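Local atomic coordinates of putative oxidoreductase molybdopterin-binding subunit (PDB entry 4ZOH), a protein that binds a pterin cytosine dinucleotide and is probably the substrate-oxidising subunit of an oxidoreductase of the xanthine dehydrogenase and aldehyde oxidase family. Residues D24-P29 and G169-F174; S123-N128 and A320-I325; M304-Y309 and Y372-G377. All blocks are in the same frame, centred on the assembly; numbering follows the deposited sequence.

Contact 1: residues D24-P29 and G169-F174; sequences DDIELP and GALAYF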
ATOM      1  N   ASP A  24      -5.092  -9.970   1.708  1.00 16.41           N
ATOM      2  CA  ASP A  24      -6.186  -9.379   0.938  1.00 16.22           C
ATOM      3  C   ASP A  24      -6.596  -7.979   1.404  1.00 18.62           C
ATOM      4  O   ASP A  24      -7.389  -7.288   0.710  1.00 16.45           O
ATOM      5  CB  ASP A  24      -7.417 -10.311   0.860  1.00 17.44           C
ATOM      6  CG  ASP A  24      -8.316  -9.971  -0.310  1.00 18.36           C
ATOM      7  OD1 ASP A  24      -7.750  -9.482  -1.321  1.00 17.96           O
ATOM      8  OD2 ASP A  24      -9.567 -10.237  -0.257  1.00 19.31           O
ATOM      9  N   ASP A  25      -5.981  -7.530   2.515  1.00 17.82           N
ATOM     10  CA  ASP A  25      -6.173  -6.167   2.989  1.00 19.28           C
ATOM     11  C   ASP A  25      -5.225  -5.195   2.289  1.00 22.57           C
ATOM     12  O   ASP A  25      -5.215  -3.991   2.630  1.00 18.47           O
ATOM     13  CB  ASP A  25      -5.903  -6.065   4.495  1.00 18.27           C
ATOM     14  CG  ASP A  25      -6.730  -7.069   5.314  1.00 18.20           C
ATOM     15  OD1 ASP A  25      -7.828  -7.476   4.898  1.00 18.56           O
ATOM     16  OD2 ASP A  25      -6.189  -7.469   6.334  1.00 19.91           O
ATOM     17  N   ILE A  26      -4.360  -5.727   1.411  1.00 19.70           N
ATOM     18  CA  ILE A  26      -3.366  -4.907   0.715  1.00 19.51           C
ATOM     19  C   ILE A  26      -3.780  -4.629  -0.707  1.00 21.20           C
ATOM     20  O   ILE A  26      -4.276  -5.508  -1.375  1.00 21.28           O
ATOM     21  CB  ILE A  26      -1.945  -5.511   0.743  1.00 18.72           C
ATOM     22  CG1 ILE A  26      -1.597  -5.888   2.193  1.00 19.04           C
ATOM     23  CG2 ILE A  26      -0.968  -4.463   0.212  1.00 16.86           C
ATOM     24  CD1 ILE A  26      -0.404  -6.807   2.300  1.00 18.23           C
ATOM     25  N   GLU A  27      -3.569  -3.392  -1.143  1.00 22.06           N
ATOM     26  CA  GLU A  27      -3.927  -2.939  -2.483  1.00 27.68           C
ATOM     27  C   GLU A  27      -2.767  -2.124  -3.060  1.00 28.87           C
ATOM     28  O   GLU A  27      -2.105  -1.401  -2.340  1.00 26.61           O
ATOM     29  CB  GLU A  27      -5.181  -2.014  -2.499  1.00 25.97           C
ATOM     30  CG  GLU A  27      -6.502  -2.678  -2.180  1.00 29.27           C
ATOM     31  CD  GLU A  27      -6.775  -3.915  -3.008  1.00 36.23           C
ATOM     32  OE1 GLU A  27      -6.286  -4.010  -4.145  1.00 30.30           O
ATOM     33  OE2 GLU A  27      -7.485  -4.820  -2.505  1.00 45.21           O
ATOM     34  N   LEU A  28      -2.559  -2.207  -4.367  1.00 25.47           N
ATOM     35  CA  LEU A  28      -1.664  -1.288  -5.034  1.00 23.23           C
ATOM     36  C   LEU A  28      -2.447  -0.600  -6.196  1.00 24.51           C
ATOM     37  O   LEU A  28      -3.517  -1.093  -6.611  1.00 24.16           O
ATOM     38  CB  LEU A  28      -0.480  -2.102  -5.547  1.00 22.91           C
ATOM     39  CG  LEU A  28       0.504  -2.492  -4.450  1.00 25.53           C
ATOM     40  CD1 LEU A  28       1.447  -3.608  -4.930  1.00 24.38           C
ATOM     41  CD2 LEU A  28       1.241  -1.301  -3.788  1.00 22.45           C
ATOM     42  N   PRO A  29      -1.939   0.519  -6.731  1.00 26.17           N
ATOM     43  CA  PRO A  29      -2.650   1.233  -7.843  1.00 24.17           C
ATOM     44  C   PRO A  29      -2.811   0.295  -9.060  1.00 22.84           C
ATOM     45  O   PRO A  29      -1.862  -0.385  -9.422  1.00 22.24           O
ATOM     46  CB  PRO A  29      -1.660   2.350  -8.229  1.00 24.23           C
ATOM     47  CG  PRO A  29      -0.747   2.530  -7.032  1.00 26.40           C
ATOM     48  CD  PRO A  29      -0.607   1.132  -6.456  1.00 27.81           C
ATOM     49  N   GLY A 169      -3.094 -16.756  -0.433  1.00 16.85           N
ATOM     50  CA  GLY A 169      -3.445 -15.532  -1.199  1.00 15.51           C
ATOM     51  C   GLY A 169      -2.152 -14.819  -1.440  1.00 16.50           C
ATOM     52  O   GLY A 169      -1.157 -14.998  -0.673  1.00 18.44           O
ATOM     53  N   ALA A 170      -2.140 -13.975  -2.460  1.00 17.05           N
ATOM     54  CA  ALA A 170      -0.881 -13.344  -2.830  1.00 16.84           C
ATOM     55  C   ALA A 170      -1.131 -12.142  -3.715  1.00 17.39           C
ATOM     56  O   ALA A 170      -2.235 -11.994  -4.314  1.00 16.08           O
ATOM     57  CB  ALA A 170       0.042 -14.328  -3.545  1.00 16.87           C
ATOM     58  N   LEU A 171      -0.122 -11.268  -3.697  1.00 16.43           N
ATOM     59  CA  LEU A 171      -0.165 -10.016  -4.420  1.00 19.70           C
ATOM     60  C   LEU A 171       1.218  -9.770  -5.009  1.00 18.55           C
ATOM     61  O   LEU A 171       2.185  -9.693  -4.256  1.00 19.04           O
ATOM     62  CB  LEU A 171      -0.548  -8.824  -3.497  1.00 17.90           C
ATOM     63  CG  LEU A 171      -0.526  -7.422  -4.108  1.00 18.81           C
ATOM     64  CD1 LEU A 171      -1.500  -7.237  -5.306  1.00 15.22           C
ATOM     65  CD2 LEU A 171      -0.787  -6.360  -2.997  1.00 18.26           C
ATOM     66  N   ALA A 172       1.286  -9.644  -6.337  1.00 18.12           N
ATOM     67  CA  ALA A 172       2.592  -9.630  -7.040  1.00 19.15           C
ATOM     68  C   ALA A 172       2.719  -8.398  -7.945  1.00 18.02           C
ATOM     69  O   ALA A 172       1.789  -8.035  -8.635  1.00 15.86           O
ATOM     70  CB  ALA A 172       2.750 -10.895  -7.860  1.00 18.55           C
ATOM     71  N   TYR A 173       3.878  -7.757  -7.889  1.00 19.26           N
ATOM     72  CA  TYR A 173       4.077  -6.518  -8.598  1.00 20.77           C
ATOM     73  C   TYR A 173       5.515  -6.431  -9.062  1.00 21.39           C
ATOM     74  O   TYR A 173       6.436  -6.458  -8.251  1.00 19.96           O
ATOM     75  CB  TYR A 173       3.775  -5.294  -7.713  1.00 23.04           C
ATOM     76  CG  TYR A 173       4.022  -4.053  -8.476  1.00 24.97           C
ATOM     77  CD1 TYR A 173       3.382  -3.853  -9.708  1.00 26.45           C
ATOM     78  CD2 TYR A 173       4.929  -3.091  -8.013  1.00 27.77           C
ATOM     79  CE1 TYR A 173       3.604  -2.719 -10.473  1.00 29.04           C
ATOM     80  CE2 TYR A 173       5.172  -1.932  -8.750  1.00 33.57           C
ATOM     81  CZ  TYR A 173       4.500  -1.752  -9.983  1.00 32.60           C
ATOM     82  OH  TYR A 173       4.709  -0.630 -10.726  1.00 33.66           O
ATOM     83  N   PHE A 174       5.703  -6.295 -10.381  1.00 21.08           N
ATOM     84  CA  PHE A 174       7.088  -6.199 -10.923  1.00 19.15           C
ATOM     85  C   PHE A 174       7.185  -4.794 -11.496  1.00 19.71           C
ATOM     86  O   PHE A 174       6.335  -4.428 -12.340  1.00 18.79           O
ATOM     87  CB  PHE A 174       7.254  -7.307 -12.001  1.00 21.19           C
ATOM     88  CG  PHE A 174       8.581  -7.305 -12.678  1.00 24.70           C
ATOM     89  CD1 PHE A 174       9.754  -7.506 -11.926  1.00 26.01           C
ATOM     90  CD2 PHE A 174       8.677  -7.033 -14.060  1.00 23.67           C
ATOM     91  CE1 PHE A 174      11.014  -7.451 -12.538  1.00 29.24           C
ATOM     92  CE2 PHE A 174       9.924  -6.982 -14.682  1.00 24.09           C
ATOM     93  CZ  PHE A 174      11.097  -7.212 -13.931  1.00 25.10           C
TER
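The one flat group drawn into this contact is the phenol of Tyr-173, which Leu-28 approaches obliquely: methyl CD1 settles at the root of the ring, 4.0 Å from Tyr-173 CB. The remainder is aliphatic and centres on Leu-171, whose methyl CD2 is the common meeting point of the loop. Ile-26 CG2 comes closest to it, 3.7 Å from Leu-171 CD2, and Leu-28 CD1 closes in at 4.0 Å from the same methyl. Thus Leu-28 CD1 is wedged between Leu-171 and Tyr-173, two residues apart on the same side of their strand. The Leu-171 methyl also lies against the backbone, 3.9 Å from Ile-26 O. With CG of Leu-171 anti to its own nitrogen (chi1 175°), the branched end is carried out from the strand to the loop. Ile-26 offers CG2 rather than its longer CG1 arm, because CG2 is the branch anti to the nitrogen. Loop and strand run in the same direction, but the CA atoms of Ile-26 and Leu-171 are 7.9 Å apart, so side chains bridge the gap. The pairing joins the loop ahead of strand 32-38, in the hammerhead region, to strand 170-174 of the cofactor-binding region. Lys-240, on neighbouring strand 239-241, forms salt bridges to Asp-24 and Glu-27 of the loop. Strand 170-174 lies between strands 239-241 and 179-183 of a mixed sheet; Ala-170 and Ala-172 point away from the loop and pack on helix 223-235.

Contact 2: residues S123-N128 and A320-I325; sequences SGLSSN and AVHTNI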
ATOM      1  N   SER A 123       1.294 -39.862 -17.245  1.00 35.49           N
ATOM      2  CA  SER A 123       2.002 -40.452 -18.469  1.00 35.38           C
ATOM      3  C   SER A 123       3.467 -40.638 -18.342  1.00 33.08           C
ATOM      4  O   SER A 123       3.958 -41.704 -18.608  1.00 38.28           O
ATOM      5  CB  SER A 123       1.796 -39.626 -19.747  1.00 28.60           C
ATOM      6  OG  SER A 123       0.474 -39.807 -20.095  1.00 34.82           O
ATOM      7  N   GLY A 124       4.179 -39.606 -17.968  1.00 34.79           N
ATOM      8  CA  GLY A 124       5.616 -39.744 -17.931  1.00 33.75           C
ATOM      9  C   GLY A 124       6.316 -40.273 -16.697  1.00 36.40           C
ATOM     10  O   GLY A 124       7.525 -40.122 -16.639  1.00 40.38           O
ATOM     11  N   LEU A 125       5.622 -40.878 -15.709  1.00 37.81           N
ATOM     12  CA  LEU A 125       6.340 -41.554 -14.563  1.00 37.02           C
ATOM     13  C   LEU A 125       6.839 -42.956 -14.892  1.00 34.65           C
ATOM     14  O   LEU A 125       6.073 -43.763 -15.401  1.00 36.89           O
ATOM     15  CB  LEU A 125       5.433 -41.687 -13.311  1.00 37.16           C
ATOM     16  CG  LEU A 125       4.925 -40.455 -12.558  1.00 37.72           C
ATOM     17  CD1 LEU A 125       3.675 -40.831 -11.757  1.00 31.45           C
ATOM     18  CD2 LEU A 125       6.047 -39.911 -11.678  1.00 31.65           C
ATOM     19  N   SER A 126       8.094 -43.257 -14.556  1.00 38.98           N
ATOM     20  CA  SER A 126       8.541 -44.666 -14.468  1.00 43.91           C
ATOM     21  C   SER A 126       7.724 -45.547 -13.475  1.00 49.39           C
ATOM     22  O   SER A 126       7.653 -46.770 -13.626  1.00 47.78           O
ATOM     23  CB  SER A 126      10.011 -44.727 -14.076  1.00 44.66           C
ATOM     24  OG  SER A 126      10.234 -44.032 -12.859  1.00 59.67           O
ATOM     25  N   SER A 127       7.133 -44.910 -12.457  1.00 43.33           N
ATOM     26  CA  SER A 127       6.513 -45.563 -11.289  1.00 39.41           C
ATOM     27  C   SER A 127       5.695 -44.555 -10.450  1.00 36.91           C
ATOM     28  O   SER A 127       6.156 -43.452 -10.147  1.00 35.38           O
ATOM     29  CB  SER A 127       7.565 -46.109 -10.351  1.00 33.59           C
ATOM     30  OG  SER A 127       6.920 -46.875  -9.348  1.00 39.73           O
ATOM     31  N   ASN A 128       4.515 -44.975 -10.047  1.00 37.25           N
ATOM     32  CA  ASN A 128       3.719 -44.259  -9.064  1.00 33.97           C
ATOM     33  C   ASN A 128       4.419 -44.201  -7.691  1.00 33.08           C
ATOM     34  O   ASN A 128       4.151 -43.310  -6.859  1.00 30.61           O
ATOM     35  CB  ASN A 128       2.377 -44.924  -8.965  1.00 27.07           C
ATOM     36  CG  ASN A 128       1.545 -44.669 -10.150  1.00 29.63           C
ATOM     37  OD1 ASN A 128       1.760 -43.696 -10.861  1.00 32.84           O
ATOM     38  ND2 ASN A 128       0.503 -45.482 -10.337  1.00 29.63           N
ATOM     39  N   ALA A 320       5.805 -44.389  -0.208  1.00 26.76           N
ATOM     40  CA  ALA A 320       5.136 -43.139  -0.503  1.00 24.93           C
ATOM     41  C   ALA A 320       4.752 -43.203  -1.977  1.00 26.85           C
ATOM     42  O   ALA A 320       5.610 -43.212  -2.866  1.00 26.32           O
ATOM     43  CB  ALA A 320       6.052 -41.935  -0.162  1.00 24.26           C
ATOM     44  N   VAL A 321       3.460 -43.180  -2.237  1.00 24.36           N
ATOM     45  CA  VAL A 321       2.930 -43.464  -3.523  1.00 24.53           C
ATOM     46  C   VAL A 321       2.095 -42.322  -4.031  1.00 29.31           C
ATOM     47  O   VAL A 321       1.288 -41.855  -3.259  1.00 28.33           O
ATOM     48  CB  VAL A 321       1.963 -44.681  -3.439  1.00 24.36           C
ATOM     49  CG1 VAL A 321       1.791 -45.333  -4.823  1.00 24.70           C
ATOM     50  CG2 VAL A 321       2.540 -45.734  -2.516  1.00 21.64           C
ATOM     51  N   HIS A 322       2.181 -41.970  -5.340  1.00 26.24           N
ATOM     52  CA  HIS A 322       1.233 -41.011  -5.991  1.00 26.17           C
ATOM     53  C   HIS A 322      -0.130 -41.581  -6.222  1.00 27.82           C
ATOM     54  O   HIS A 322      -0.257 -42.789  -6.432  1.00 27.58           O
ATOM     55  CB  HIS A 322       1.779 -40.570  -7.367  1.00 26.51           C
ATOM     56  CG  HIS A 322       3.089 -39.871  -7.270  1.00 25.70           C
ATOM     57  ND1 HIS A 322       3.216 -38.647  -6.644  1.00 23.78           N
ATOM     58  CD2 HIS A 322       4.331 -40.239  -7.643  1.00 25.14           C
ATOM     59  CE1 HIS A 322       4.486 -38.267  -6.688  1.00 25.64           C
ATOM     60  NE2 HIS A 322       5.186 -39.206  -7.300  1.00 26.42           N
ATOM     61  N   THR A 323      -1.149 -40.727  -6.215  1.00 23.57           N
ATOM     62  CA  THR A 323      -2.460 -41.106  -6.681  1.00 25.05           C
ATOM     63  C   THR A 323      -2.992 -39.838  -7.374  1.00 22.84           C
ATOM     64  O   THR A 323      -2.446 -38.761  -7.174  1.00 27.75           O
ATOM     65  CB  THR A 323      -3.440 -41.580  -5.501  1.00 28.51           C
ATOM     66  OG1 THR A 323      -3.649 -40.508  -4.551  1.00 28.30           O
ATOM     67  CG2 THR A 323      -2.898 -42.799  -4.748  1.00 23.09           C
ATOM     68  N   ASN A 324      -4.102 -39.945  -8.100  1.00 23.43           N
ATOM     69  CA  ASN A 324      -4.714 -38.816  -8.809  1.00 23.58           C
ATOM     70  C   ASN A 324      -5.532 -37.882  -7.942  1.00 25.78           C
ATOM     71  O   ASN A 324      -6.712 -37.649  -8.248  1.00 23.64           O
ATOM     72  CB  ASN A 324      -5.533 -39.291 -10.022  1.00 24.80           C
ATOM     73  CG  ASN A 324      -4.646 -39.864 -11.114  1.00 27.30           C
ATOM     74  OD1 ASN A 324      -4.548 -41.082 -11.251  1.00 26.67           O
ATOM     75  ND2 ASN A 324      -3.933 -38.972 -11.856  1.00 23.39           N
ATOM     76  N   ILE A 325      -4.896 -37.345  -6.866  1.00 23.95           N
ATOM     77  CA  ILE A 325      -5.552 -36.350  -6.000  1.00 22.37           C
ATOM     78  C   ILE A 325      -4.585 -35.266  -5.658  1.00 21.12           C
ATOM     79  O   ILE A 325      -3.295 -35.360  -5.869  1.00 20.66           O
ATOM     80  CB  ILE A 325      -6.152 -36.977  -4.690  1.00 24.07           C
ATOM     81  CG1 ILE A 325      -5.021 -37.523  -3.804  1.00 20.58           C
ATOM     82  CG2 ILE A 325      -7.200 -38.027  -5.015  1.00 22.48           C
ATOM     83  CD1 ILE A 325      -5.520 -38.132  -2.502  1.00 25.71           C
TER
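Asn-128 and His-322 are joined by one hydrogen bond, backbone to backbone: His-322 N donates to Asn-128 O over 2.8 Å, nearly straight at 173°. The donor is tilted 26° from the carbonyl plane. Weaker carbon contacts gather on the same oxygen, among them a CA-H...O contact from Val-321 CA at 3.6 Å from Asn-128 O, and His-322 CD2, 3.2 Å from Asn-128 O. The imidazole comes so near because His-322 CG stands beside its own backbone nitrogen (chi1 -61°), which brings the ring to the side where the N-H is engaged. Van der Waals contacts flank this polar point. Leu-125 CD1 approaches the imidazole obliquely, 4.2 Å from His-322 CD2, while Val-321 CG1 rests 4.2 Å from Asn-128 CB. Ser-127 O lies farther out, at the edge of the imidazole and near its plane. The polar ends of the main side chains have other partners: His-322 ND1 is bonded to Gly-284 O, which limits rotation of the ring, and Asn-128 ND2 to Val-119 O and Ala-114 O, so that the amide ties its segment to the chain before it. The contact forms where strand 129-138 begins and its antiparallel neighbour 313-321 ends, the His-322 bond following the pairing of Ala-320 with Tyr-130 and Tyr-131. On its other side Val-321 pairs with Ala-281 of strand 272-282; its side chain packs on helix 111-114, and His-322 touches Asn-291 of helix 288-304.

Contact 3: residues M304-Y309 and Y372-G377; sequences MLPGIY and YTNIFG
Pro-306 and Asn-374, with CA atoms 6.7 Å apart, bring together two tightly turned backbones: overlapping type I (Met-304 to Gly-307) and type II' (Pro-306 to Tyr-309) turns, and a type I turn from Asn-374 to Gly-377. The pyrrolidine of Pro-306 is the centre of the contact, and three side chains of the second segment's turn gather round it. Asn-374 lies across it at about a right angle, its amide ND2 3.5 Å from Pro-306 CG. Ile-375 adds methyl CG2 at 3.7 Å from Pro-306 CG. The phenyl of Phe-376 comes in with CD2 equally near two ring carbons, 4.1 Å from Pro-306 CG and CD. Its CG sits beside the backbone nitrogen (chi1 -74°), a torsion that hangs the ring next to the proline, and Ile-375 CG2 lies over one phenyl face, offset toward the rim. Asn-374 begins an Asx turn: Phe-376 N donates to Asn-374 OD1 over 2.8 Å, a bent bond of 134° with the donor above the carbonyl plane. This turn forms the bend of a small hairpin, strands 372-373 and 379-380, in which Tyr-372 pairs with Tyr-380. Asn-374 ND2 bonds Arg-303 O, near the end of helix 288-304, and Tyr-380 OH on the partner strand, while OD1 also accepts from Val-378 N. With an alanine here, Phe-376 N and Arg-303 O would probably lose these mates, and the hairpin bend would be less firmly held against the proline. Gly-307, at positive phi (57°), closes the first turn and is the second residue of the type II' turn. Beyond the proline, Ile-375 and Phe-376 pack on Ala-314 of strand 313-321, while Leu-305 reaches Phe-342 of helix 336-353.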
ATOM      1  N   MET A 304       9.219 -42.746  14.103  1.00 28.33           N
ATOM      2  CA  MET A 304       8.665 -42.467  15.442  1.00 30.32           C
ATOM      3  C   MET A 304       7.804 -43.609  15.958  1.00 28.33           C
ATOM      4  O   MET A 304       7.398 -43.563  17.116  1.00 27.99           O
ATOM      5  CB  MET A 304       7.843 -41.141  15.512  1.00 27.55           C
ATOM      6  CG  MET A 304       8.656 -39.921  15.120  1.00 24.92           C
ATOM      7  SD  MET A 304      10.076 -39.559  16.136  1.00 34.71           S
ATOM      8  CE  MET A 304       9.167 -39.238  17.641  1.00 27.39           C
ATOM      9  N   LEU A 305       7.477 -44.569  15.092  1.00 28.97           N
ATOM     10  CA  LEU A 305       6.856 -45.867  15.473  1.00 32.11           C
ATOM     11  C   LEU A 305       7.377 -46.564  16.749  1.00 30.22           C
ATOM     12  O   LEU A 305       6.610 -47.194  17.409  1.00 29.73           O
ATOM     13  CB  LEU A 305       6.983 -46.875  14.333  1.00 31.21           C
ATOM     14  CG  LEU A 305       5.987 -46.720  13.188  1.00 33.23           C
ATOM     15  CD1 LEU A 305       6.264 -47.712  12.057  1.00 34.01           C
ATOM     16  CD2 LEU A 305       4.572 -46.874  13.663  1.00 33.01           C
ATOM     17  N   PRO A 306       8.678 -46.474  17.088  1.00 30.73           N
ATOM     18  CA  PRO A 306       8.968 -47.129  18.370  1.00 31.85           C
ATOM     19  C   PRO A 306       8.454 -46.354  19.614  1.00 36.97           C
ATOM     20  O   PRO A 306       8.461 -46.896  20.742  1.00 36.13           O
ATOM     21  CB  PRO A 306      10.515 -47.205  18.393  1.00 32.36           C
ATOM     22  CG  PRO A 306      10.977 -46.971  16.978  1.00 33.48           C
ATOM     23  CD  PRO A 306       9.926 -45.993  16.458  1.00 32.93           C
ATOM     24  N   GLY A 307       8.074 -45.085  19.433  1.00 33.62           N
ATOM     25  CA  GLY A 307       7.525 -44.296  20.508  1.00 28.87           C
ATOM     26  C   GLY A 307       8.473 -44.209  21.700  1.00 28.87           C
ATOM     27  O   GLY A 307       9.693 -44.090  21.554  1.00 27.90           O
ATOM     28  N   ILE A 308       7.901 -44.292  22.897  1.00 29.92           N
ATOM     29  CA  ILE A 308       8.658 -44.151  24.151  1.00 30.91           C
ATOM     30  C   ILE A 308       9.051 -45.530  24.719  1.00 30.81           C
ATOM     31  O   ILE A 308       9.497 -45.592  25.858  1.00 34.68           O
ATOM     32  CB  ILE A 308       7.813 -43.373  25.236  1.00 33.62           C
ATOM     33  CG1 ILE A 308       6.457 -44.078  25.487  1.00 31.56           C
ATOM     34  CG2 ILE A 308       7.627 -41.916  24.822  1.00 29.71           C
ATOM     35  CD1 ILE A 308       6.076 -44.135  26.959  1.00 30.08           C
ATOM     36  N   TYR A 309       8.870 -46.599  23.927  1.00 29.88           N
ATOM     37  CA  TYR A 309       9.030 -47.992  24.357  1.00 32.21           C
ATOM     38  C   TYR A 309      10.416 -48.672  24.164  1.00 36.50           C
ATOM     39  O   TYR A 309      11.223 -48.328  23.273  1.00 34.37           O
ATOM     40  CB  TYR A 309       7.917 -48.815  23.769  1.00 29.21           C
ATOM     41  CG  TYR A 309       6.603 -48.165  24.068  1.00 29.43           C
ATOM     42  CD1 TYR A 309       6.183 -47.975  25.387  1.00 30.55           C
ATOM     43  CD2 TYR A 309       5.817 -47.637  23.056  1.00 30.75           C
ATOM     44  CE1 TYR A 309       4.989 -47.360  25.670  1.00 27.56           C
ATOM     45  CE2 TYR A 309       4.619 -47.014  23.322  1.00 28.94           C
ATOM     46  CZ  TYR A 309       4.223 -46.846  24.642  1.00 30.43           C
ATOM     47  OH  TYR A 309       3.013 -46.255  24.949  1.00 27.39           O
ATOM     48  N   TYR A 372      18.403 -41.596  25.012  1.00 33.92           N
ATOM     49  CA  TYR A 372      18.186 -42.933  24.529  1.00 32.85           C
ATOM     50  C   TYR A 372      18.060 -42.863  23.016  1.00 37.54           C
ATOM     51  O   TYR A 372      17.380 -41.961  22.492  1.00 32.39           O
ATOM     52  CB  TYR A 372      16.860 -43.404  25.055  1.00 32.22           C
ATOM     53  CG  TYR A 372      16.497 -44.856  24.812  1.00 31.68           C
ATOM     54  CD1 TYR A 372      16.921 -45.880  25.729  1.00 31.23           C
ATOM     55  CD2 TYR A 372      15.709 -45.222  23.707  1.00 29.78           C
ATOM     56  CE1 TYR A 372      16.522 -47.223  25.543  1.00 32.79           C
ATOM     57  CE2 TYR A 372      15.315 -46.543  23.504  1.00 32.10           C
ATOM     58  CZ  TYR A 372      15.707 -47.536  24.449  1.00 35.78           C
ATOM     59  OH  TYR A 372      15.307 -48.816  24.274  1.00 36.64           O
ATOM     60  N   THR A 373      18.690 -43.797  22.310  1.00 34.55           N
ATOM     61  CA  THR A 373      18.467 -43.887  20.861  1.00 33.43           C
ATOM     62  C   THR A 373      17.468 -44.979  20.507  1.00 35.80           C
ATOM     63  O   THR A 373      17.701 -46.152  20.780  1.00 36.87           O
ATOM     64  CB  THR A 373      19.756 -44.101  20.101  1.00 32.83           C
ATOM     65  OG1 THR A 373      20.653 -43.064  20.461  1.00 37.98           O
ATOM     66  CG2 THR A 373      19.542 -44.048  18.603  1.00 30.24           C
ATOM     67  N   ASN A 374      16.351 -44.602  19.893  1.00 32.91           N
ATOM     68  CA  ASN A 374      15.364 -45.598  19.464  1.00 30.73           C
ATOM     69  C   ASN A 374      15.937 -46.520  18.356  1.00 29.57           C
ATOM     70  O   ASN A 374      17.022 -46.285  17.813  1.00 28.98           O
ATOM     71  CB  ASN A 374      13.964 -44.965  19.151  1.00 28.87           C
ATOM     72  CG  ASN A 374      13.751 -44.504  17.663  1.00 32.50           C
ATOM     73  OD1 ASN A 374      14.587 -44.684  16.782  1.00 29.92           O
ATOM     74  ND2 ASN A 374      12.597 -43.857  17.412  1.00 26.53           N
ATOM     75  N   ILE A 375      15.134 -47.501  18.008  1.00 29.80           N
ATOM     76  CA  ILE A 375      15.462 -48.587  17.151  1.00 35.24           C
ATOM     77  C   ILE A 375      15.750 -48.121  15.724  1.00 38.21           C
ATOM     78  O   ILE A 375      16.550 -48.773  14.992  1.00 33.90           O
ATOM     79  CB  ILE A 375      14.334 -49.650  17.292  1.00 39.59           C
ATOM     80  CG1 ILE A 375      14.892 -51.042  17.506  1.00 44.01           C
ATOM     81  CG2 ILE A 375      13.344 -49.672  16.139  1.00 44.45           C
ATOM     82  CD1 ILE A 375      15.865 -51.164  18.648  1.00 49.73           C
ATOM     83  N   PHE A 376      15.131 -46.995  15.328  1.00 31.73           N
ATOM     84  CA  PHE A 376      15.302 -46.468  13.986  1.00 29.47           C
ATOM     85  C   PHE A 376      16.247 -45.293  13.982  1.00 27.33           C
ATOM     86  O   PHE A 376      16.226 -44.478  13.054  1.00 30.68           O
ATOM     87  CB  PHE A 376      13.957 -46.110  13.350  1.00 28.54           C
ATOM     88  CG  PHE A 376      13.146 -47.297  12.910  1.00 28.83           C
ATOM     89  CD1 PHE A 376      13.762 -48.444  12.406  1.00 29.02           C
ATOM     90  CD2 PHE A 376      11.731 -47.252  12.944  1.00 26.13           C
ATOM     91  CE1 PHE A 376      12.986 -49.536  11.980  1.00 26.44           C
ATOM     92  CE2 PHE A 376      10.958 -48.339  12.542  1.00 26.98           C
ATOM     93  CZ  PHE A 376      11.589 -49.481  12.034  1.00 28.34           C
ATOM     94  N   GLY A 377      17.022 -45.166  15.053  1.00 26.15           N
ATOM     95  CA  GLY A 377      18.092 -44.185  15.141  1.00 24.90           C
ATOM     96  C   GLY A 377      17.740 -42.793  15.671  1.00 29.25           C
ATOM     97  O   GLY A 377      18.602 -41.907  15.658  1.00 28.18           O
TER

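In the fold
Along the chain the segments alternate: contact 2 opens at 123-128 before contact 1 closes at 169-174, and contact 3 opens at 304-309 before contact 2 closes at 320-325. Contacts 1 and 3 follow in series, on opposite sides of the chain's centre, their centres about 47 Å apart. Contact 2 lies about 35 Å from contact 1 and 31 Å from contact 3, centre to centre, and no two contacts touch. Strand 313-321 links contacts 2 and 3, packing beside contact 3 and ending in contact 2. Contact 1 belongs to a different mixed sheet and joins the hammerhead and cofactor-binding regions; contact 2 lies at one end of the pairing between edge strand 129-138 and strand 313-321.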